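PDB 4HB9: similarities with probable monooxygenase from Photorhabdus luminescens, which binds flavin-adenine dinucleotide and probably acts as a flavin-dependent monooxygenase of the aromatic ring hydroxylase type. Local coordinates for residues 109-112 with 113-117; 212-215 with 216-220. All coordinates share one frame; numbering follows the deposited sequence.

Interaction 1: 109-112 with 113-117; sequences ISRT and ELKEI. With FAD (flavin-adenine dinucleotide), chain B; EDO (1,2-ethanediol), chain L.
Ser110 and Glu113 meet because the serine OG stands between its own backbone N and carbonyl carbon (chi1 64°), while the glutamate CG turns back beside its backbone N (chi1 -71°) and the chain then runs extended. Together they form a capping box at the start of helix 111-119: Glu113 N donates to Ser110 OG at 3.0 Å, and that hydroxyl donates to Glu113 OE1 at 2.6 Å, on the anti lone pair. Ser110 N adds a weak bond to the same carboxylate oxygen. Past the box, Leu114 N reaches Ser110 O and Lys115 N reaches Arg111 O, opening the helical bonding pattern. Ile109 packs along the helix, its CD1 4.1 Å from Ile117 CD1. Arg111, extended from CG to NE, leaves the first turn for the cofactor: NH1 binds FAD O4' at 2.8 Å, almost straight at 173°, and NH2 meets the phosphate oxygen O1A at 2.9 Å, in the guanidinium plane. Lys115, bent along its length, sends NZ to Ala9 O. The junction thus joins strand 106-110, paired through Ile109 with Ile45, to a helix that touches helix 61-70, through Phe67 against Leu114, and helix 11-22, through Ile11.

Interaction 2: 212-215 with 216-220; sequences IVPK and SPDWL
Val213 lays CG2 over the six-membered ring of Trp219, a CH-pi contact with the methyl carbon 3.8 Å from the ring centroid and 23° off its normal. The two side chains run alongside each other, pointing the same way. Trp219 CG lies anti to its backbone N (chi1 -166°), and the second torsion turns the indole so that one face receives both this methyl and, nearer the pyrrole part, Ile212 O, whose distance to Trp219 CG is 3.9 Å. Ile212 and Leu220 also lie side by side, CB to CB 3.9 Å, on one face of the sheet. They form an antiparallel hydrogen-bonded pair: Ile212 N donates to Leu220 O at 2.7 Å and Leu220 N to Ile212 O at 3.2 Å, both in the carbonyl plane. This pair lies at the loop end of a beta hairpin that joins strand 210-212 to strand 218-228 within the mixed sheet, its connecting loop containing an inverse gamma turn centred on Pro217. Towards the turn, Ser216 and Asp218 both hold their first side-chain branch between backbone N and carbonyl carbon. The serine hydroxyl consequently reaches Asp218 OD1 at 2.6 Å, approaching from the syn side, 24° out of the carboxylate plane. Pro214 lies across this pair, its CG 3.1 Å from Asp218 OD1 and 3.4 Å from Ser216 OG. The other carboxylate oxygen, OD2, bonds Tyr248 OH on neighbouring strand 240-251, while His387 meets the Trp219 ring edge-to-face.

How the interactions relate
Interactions 1 and 2 are both local, each formed within a single run of chain, and they follow one another in sequence without touching. Their centres lie about 32 Å apart and their nearest atoms about 20 Å. Interaction 1 contributes Arg111 to the FAD pocket, whereas interaction 2 lies away from the annotated FAD sites; the centre of interaction 1 is about 12 Å from the centre of the chain, that of interaction 2 about 25 Å. One is a strand-to-helix junction, the other a hairpin end. Strand 240-251 provides a shared neighbour: its Ile240 packs on Ser110, Thr112 and Glu113, whereas Tyr248, Val249 and Ala250 contact the hairpin strand of 216-220.

Interaction 1: 109-112 with 113-117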
loop_
_atom_site.group_PDB
_atom_site.type_symbol
_atom_site.label_atom_id
_atom_site.label_comp_id
_atom_site.label_asym_id
_atom_site.label_seq_id
_atom_site.Cartn_x
_atom_site.Cartn_y
_atom_site.Cartn_z
ATOM N N ILE A 109 -1.886 12.101 -0.244
ATOM C CA ILE A 109 -3.234 12.057 0.315
ATOM C C ILE A 109 -3.241 11.119 1.528
ATOM O O ILE A 109 -2.372 10.256 1.651
ATOM C CB ILE A 109 -4.250 11.626 -0.771
ATOM C CG1 ILE A 109 -5.701 11.807 -0.285
ATOM C CG2 ILE A 109 -3.898 10.231 -1.272
ATOM C CD1 ILE A 109 -6.766 11.665 -1.369
ATOM N N SER A 110 -4.188 11.293 2.452
ATOM C CA SER A 110 -4.279 10.354 3.554
ATOM C C SER A 110 -4.898 9.073 3.019
ATOM O O SER A 110 -5.686 9.107 2.075
ATOM C CB SER A 110 -5.121 10.894 4.717
ATOM O OG SER A 110 -6.464 11.086 4.321
ATOM N N ARG A 111 -4.530 7.948 3.616
ATOM C CA ARG A 111 -5.216 6.693 3.293
ATOM C C ARG A 111 -6.707 6.793 3.560
ATOM O O ARG A 111 -7.522 6.337 2.739
ATOM C CB ARG A 111 -4.628 5.501 4.026
ATOM C CG ARG A 111 -5.379 4.232 3.638
ATOM C CD ARG A 111 -4.747 2.946 4.107
ATOM N NE ARG A 111 -5.532 1.805 3.626
ATOM C CZ ARG A 111 -5.146 0.940 2.678
ATOM N NH1 ARG A 111 -3.968 1.047 2.099
ATOM N NH2 ARG A 111 -5.972 -0.031 2.301
ATOM N N THR A 112 -7.093 7.421 4.668
ATOM C CA THR A 112 -8.528 7.524 4.995
ATOM C C THR A 112 -9.311 8.304 3.918
ATOM O O THR A 112 -10.346 7.842 3.461
ATOM C CB THR A 112 -8.818 8.062 6.410
ATOM O OG1 THR A 112 -10.241 8.120 6.612
ATOM C CG2 THR A 112 -8.250 9.458 6.615
ATOM N N GLU A 113 -8.797 9.441 3.457
ATOM C CA GLU A 113 -9.481 10.175 2.394
ATOM C C GLU A 113 -9.539 9.407 1.086
ATOM O O GLU A 113 -10.543 9.451 0.403
ATOM C CB GLU A 113 -8.827 11.537 2.126
ATOM C CG GLU A 113 -9.020 12.590 3.225
ATOM C CD GLU A 113 -7.996 13.719 3.064
ATOM O OE1 GLU A 113 -6.771 13.436 3.156
ATOM O OE2 GLU A 113 -8.403 14.849 2.704
ATOM N N LEU A 114 -8.434 8.776 0.713
ATOM C CA LEU A 114 -8.373 8.025 -0.510
ATOM C C LEU A 114 -9.420 6.917 -0.483
ATOM O O LEU A 114 -10.162 6.740 -1.480
ATOM C CB LEU A 114 -6.983 7.464 -0.755
ATOM C CG LEU A 114 -6.782 6.659 -2.031
ATOM C CD1 LEU A 114 -7.114 7.469 -3.264
ATOM C CD2 LEU A 114 -5.360 6.151 -2.088
ATOM N N LYS A 115 -9.532 6.216 0.643
ATOM C CA LYS A 115 -10.555 5.140 0.757
ATOM C C LYS A 115 -11.993 5.668 0.665
ATOM O O LYS A 115 -12.843 5.068 0.011
ATOM C CB LYS A 115 -10.390 4.317 2.029
ATOM C CG LYS A 115 -9.219 3.336 2.002
ATOM C CD LYS A 115 -9.236 2.337 0.839
ATOM C CE LYS A 115 -10.521 1.498 0.725
ATOM N NZ LYS A 115 -10.867 0.846 2.016
ATOM N N GLU A 116 -12.273 6.783 1.325
ATOM C CA GLU A 116 -13.605 7.395 1.242
ATOM C C GLU A 116 -13.955 7.772 -0.195
ATOM O O GLU A 116 -15.092 7.553 -0.635
ATOM C CB GLU A 116 -13.724 8.625 2.165
ATOM C CG GLU A 116 -13.654 8.274 3.646
ATOM C CD GLU A 116 -14.670 7.217 4.065
ATOM O OE1 GLU A 116 -15.863 7.535 4.132
ATOM O OE2 GLU A 116 -14.266 6.072 4.346
ATOM N N ILE A 117 -12.971 8.303 -0.933
ATOM C CA ILE A 117 -13.146 8.641 -2.329
ATOM C C ILE A 117 -13.344 7.412 -3.216
ATOM O O ILE A 117 -14.213 7.398 -4.083
ATOM C CB ILE A 117 -11.972 9.493 -2.823
ATOM C CG1 ILE A 117 -12.055 10.865 -2.146
ATOM C CG2 ILE A 117 -11.968 9.618 -4.332
ATOM C CD1 ILE A 117 -10.771 11.654 -2.267
HETATM P PA FAD B . -5.495 -3.496 0.674
HETATM O O1A FAD B . -5.638 -2.048 0.285
HETATM O O2A FAD B . -4.802 -3.994 1.897
HETATM O O5B FAD B . -6.949 -4.163 0.617
HETATM C C5B FAD B . -7.172 -5.521 0.947
HETATM C C4B FAD B . -8.640 -5.599 1.318
HETATM O O4B FAD B . -9.026 -6.984 1.380
HETATM C C3B FAD B . -8.964 -4.960 2.683
HETATM O O3B FAD B . -10.126 -4.132 2.613
HETATM C C2B FAD B . -9.184 -6.176 3.560
HETATM O O2B FAD B . -10.054 -5.983 4.660
HETATM C C1B FAD B . -9.789 -7.164 2.552
HETATM N N9A FAD B . -9.692 -8.582 2.903
HETATM C C8A FAD B . -8.600 -9.252 3.358
HETATM N N7A FAD B . -8.869 -10.581 3.506
HETATM C C5A FAD B . -10.160 -10.745 3.145
HETATM C C6A FAD B . -11.070 -11.905 3.086
HETATM N N6A FAD B . -10.578 -13.102 3.482
HETATM N N1A FAD B . -12.340 -11.704 2.680
HETATM C C2A FAD B . -12.770 -10.484 2.286
HETATM N N3A FAD B . -12.002 -9.377 2.308
HETATM C C4A FAD B . -10.695 -9.454 2.726
HETATM N N1 FAD B . 1.726 2.568 -1.249
HETATM C C2 FAD B . 2.063 3.518 -2.151
HETATM O O2 FAD B . 1.966 3.302 -3.410
HETATM N N3 FAD B . 2.503 4.720 -1.734
HETATM C C4 FAD B . 2.694 5.058 -0.455
HETATM O O4 FAD B . 3.119 6.206 -0.155
HETATM C C4X FAD B . 2.390 4.066 0.580
HETATM N N5 FAD B . 2.540 4.329 1.910
HETATM C C5X FAD B . 2.252 3.370 2.820
HETATM C C6 FAD B . 2.423 3.613 4.179
HETATM C C7 FAD B . 2.124 2.641 5.137
HETATM C C7M FAD B . 2.309 2.908 6.618
HETATM C C8 FAD B . 1.628 1.324 4.704
HETATM C C8M FAD B . 1.283 0.255 5.718
HETATM C C9 FAD B . 1.454 1.074 3.346
HETATM C C9A FAD B . 1.742 2.037 2.378
HETATM N N10 FAD B . 1.567 1.775 1.001
HETATM C C10 FAD B . 1.888 2.763 0.078
HETATM C "C1'" FAD B . 1.114 0.462 0.496
HETATM C "C2'" FAD B . -0.389 0.405 0.234
HETATM O "O2'" FAD B . -1.121 0.880 1.352
HETATM C "C3'" FAD B . -0.786 -1.041 -0.054
HETATM O "O3'" FAD B . 0.185 -1.616 -0.927
HETATM C "C4'" FAD B . -2.150 -1.098 -0.725
HETATM O "O4'" FAD B . -3.133 -0.941 0.281
HETATM C "C5'" FAD B . -2.391 -2.411 -1.440
HETATM O "O5'" FAD B . -3.679 -2.341 -2.015
HETATM P P FAD B . -4.553 -3.693 -2.050
HETATM O O1P FAD B . -5.881 -3.258 -2.622
HETATM O O2P FAD B . -3.747 -4.776 -2.716
HETATM O O3P FAD B . -4.738 -4.216 -0.545
HETATM C C1 EDO L . -12.656 -0.944 4.617
HETATM O O1 EDO L . -13.060 -1.386 3.319
HETATM C C2 EDO L . -11.977 -2.109 5.305
HETATM O O2 EDO L . -10.732 -2.415 4.662
HETATM O O HOH W 1 -11.350 5.591 6.035
#

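Interaction 2: 212-215 with 216-220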
loop_
_atom_site.group_PDB
_atom_site.type_symbol
_atom_site.label_atom_id
_atom_site.label_comp_id
_atom_site.label_asym_id
_atom_site.label_seq_id
_atom_site.Cartn_x
_atom_site.Cartn_y
_atom_site.Cartn_z
ATOM N N ILE A 212 19.169 10.052 5.813
ATOM C CA ILE A 212 20.295 10.171 6.687
ATOM C C ILE A 212 21.099 8.913 6.534
ATOM O O ILE A 212 20.591 7.806 6.788
ATOM C CB ILE A 212 19.884 10.323 8.152
ATOM C CG1 ILE A 212 18.869 11.462 8.326
ATOM C CG2 ILE A 212 21.106 10.486 9.033
ATOM C CD1 ILE A 212 19.228 12.794 7.717
ATOM N N VAL A 213 22.351 9.089 6.123
ATOM C CA VAL A 213 23.250 7.970 5.866
ATOM C C VAL A 213 24.380 7.972 6.874
ATOM O O VAL A 213 25.360 8.708 6.701
ATOM C CB VAL A 213 23.852 8.021 4.449
ATOM C CG1 VAL A 213 24.599 6.721 4.156
ATOM C CG2 VAL A 213 22.768 8.229 3.413
ATOM N N PRO A 214 24.265 7.159 7.929
ATOM C CA PRO A 214 25.307 7.137 8.953
ATOM C C PRO A 214 26.466 6.203 8.622
ATOM O O PRO A 214 26.460 5.548 7.576
ATOM C CB PRO A 214 24.556 6.622 10.171
ATOM C CG PRO A 214 23.576 5.665 9.574
ATOM C CD PRO A 214 23.171 6.235 8.255
ATOM N N LYS A 215 27.426 6.108 9.540
ATOM C CA LYS A 215 28.529 5.149 9.394
ATOM C C LYS A 215 28.094 3.765 9.803
ATOM O O LYS A 215 28.682 2.781 9.390
ATOM C CB LYS A 215 29.744 5.541 10.254
ATOM C CG LYS A 215 30.296 6.928 9.985
ATOM C CD LYS A 215 31.018 7.460 11.227
ATOM C CE LYS A 215 31.267 8.960 11.149
ATOM N NZ LYS A 215 32.432 9.246 10.269
ATOM N N SER A 216 27.097 3.689 10.673
ATOM C CA SER A 216 26.546 2.418 11.069
ATOM C C SER A 216 25.723 1.801 9.929
ATOM O O SER A 216 25.333 2.489 9.011
ATOM C CB SER A 216 25.678 2.607 12.286
ATOM O OG SER A 216 24.881 3.775 12.140
ATOM N N PRO A 217 25.477 0.483 9.987
ATOM C CA PRO A 217 24.784 -0.183 8.892
ATOM C C PRO A 217 23.257 -0.023 8.987
ATOM O O PRO A 217 22.522 -0.992 9.118
ATOM C CB PRO A 217 25.202 -1.636 9.067
ATOM C CG PRO A 217 25.400 -1.797 10.541
ATOM C CD PRO A 217 25.993 -0.481 10.981
ATOM N N ASP A 218 22.802 1.207 8.929
ATOM C CA ASP A 218 21.379 1.497 9.069
ATOM C C ASP A 218 21.086 2.820 8.411
ATOM O O ASP A 218 21.966 3.413 7.766
ATOM C CB ASP A 218 20.952 1.411 10.558
ATOM C CG ASP A 218 21.848 2.220 11.504
ATOM O OD1 ASP A 218 22.635 3.071 11.082
ATOM O OD2 ASP A 218 21.722 1.986 12.718
ATOM N N TRP A 219 19.844 3.280 8.488
ATOM C CA TRP A 219 19.420 4.381 7.640
ATOM C C TRP A 219 18.231 5.078 8.273
ATOM O O TRP A 219 17.448 4.420 8.942
ATOM C CB TRP A 219 18.993 3.787 6.300
ATOM C CG TRP A 219 18.815 4.720 5.162
ATOM C CD1 TRP A 219 17.733 5.504 4.896
ATOM C CD2 TRP A 219 19.716 4.896 4.077
ATOM N NE1 TRP A 219 17.923 6.190 3.724
ATOM C CE2 TRP A 219 19.135 5.822 3.196
ATOM C CE3 TRP A 219 20.965 4.357 3.763
ATOM C CZ2 TRP A 219 19.758 6.219 2.019
ATOM C CZ3 TRP A 219 21.573 4.742 2.592
ATOM C CH2 TRP A 219 20.981 5.658 1.735
ATOM N N LEU A 220 18.060 6.362 8.002
ATOM C CA LEU A 220 16.834 7.089 8.423
ATOM C C LEU A 220 16.281 7.879 7.256
ATOM O O LEU A 220 16.978 8.731 6.655
ATOM C CB LEU A 220 17.071 8.010 9.603
ATOM C CG LEU A 220 15.810 8.628 10.225
ATOM C CD1 LEU A 220 15.027 7.618 11.077
ATOM C CD2 LEU A 220 16.201 9.789 11.120
#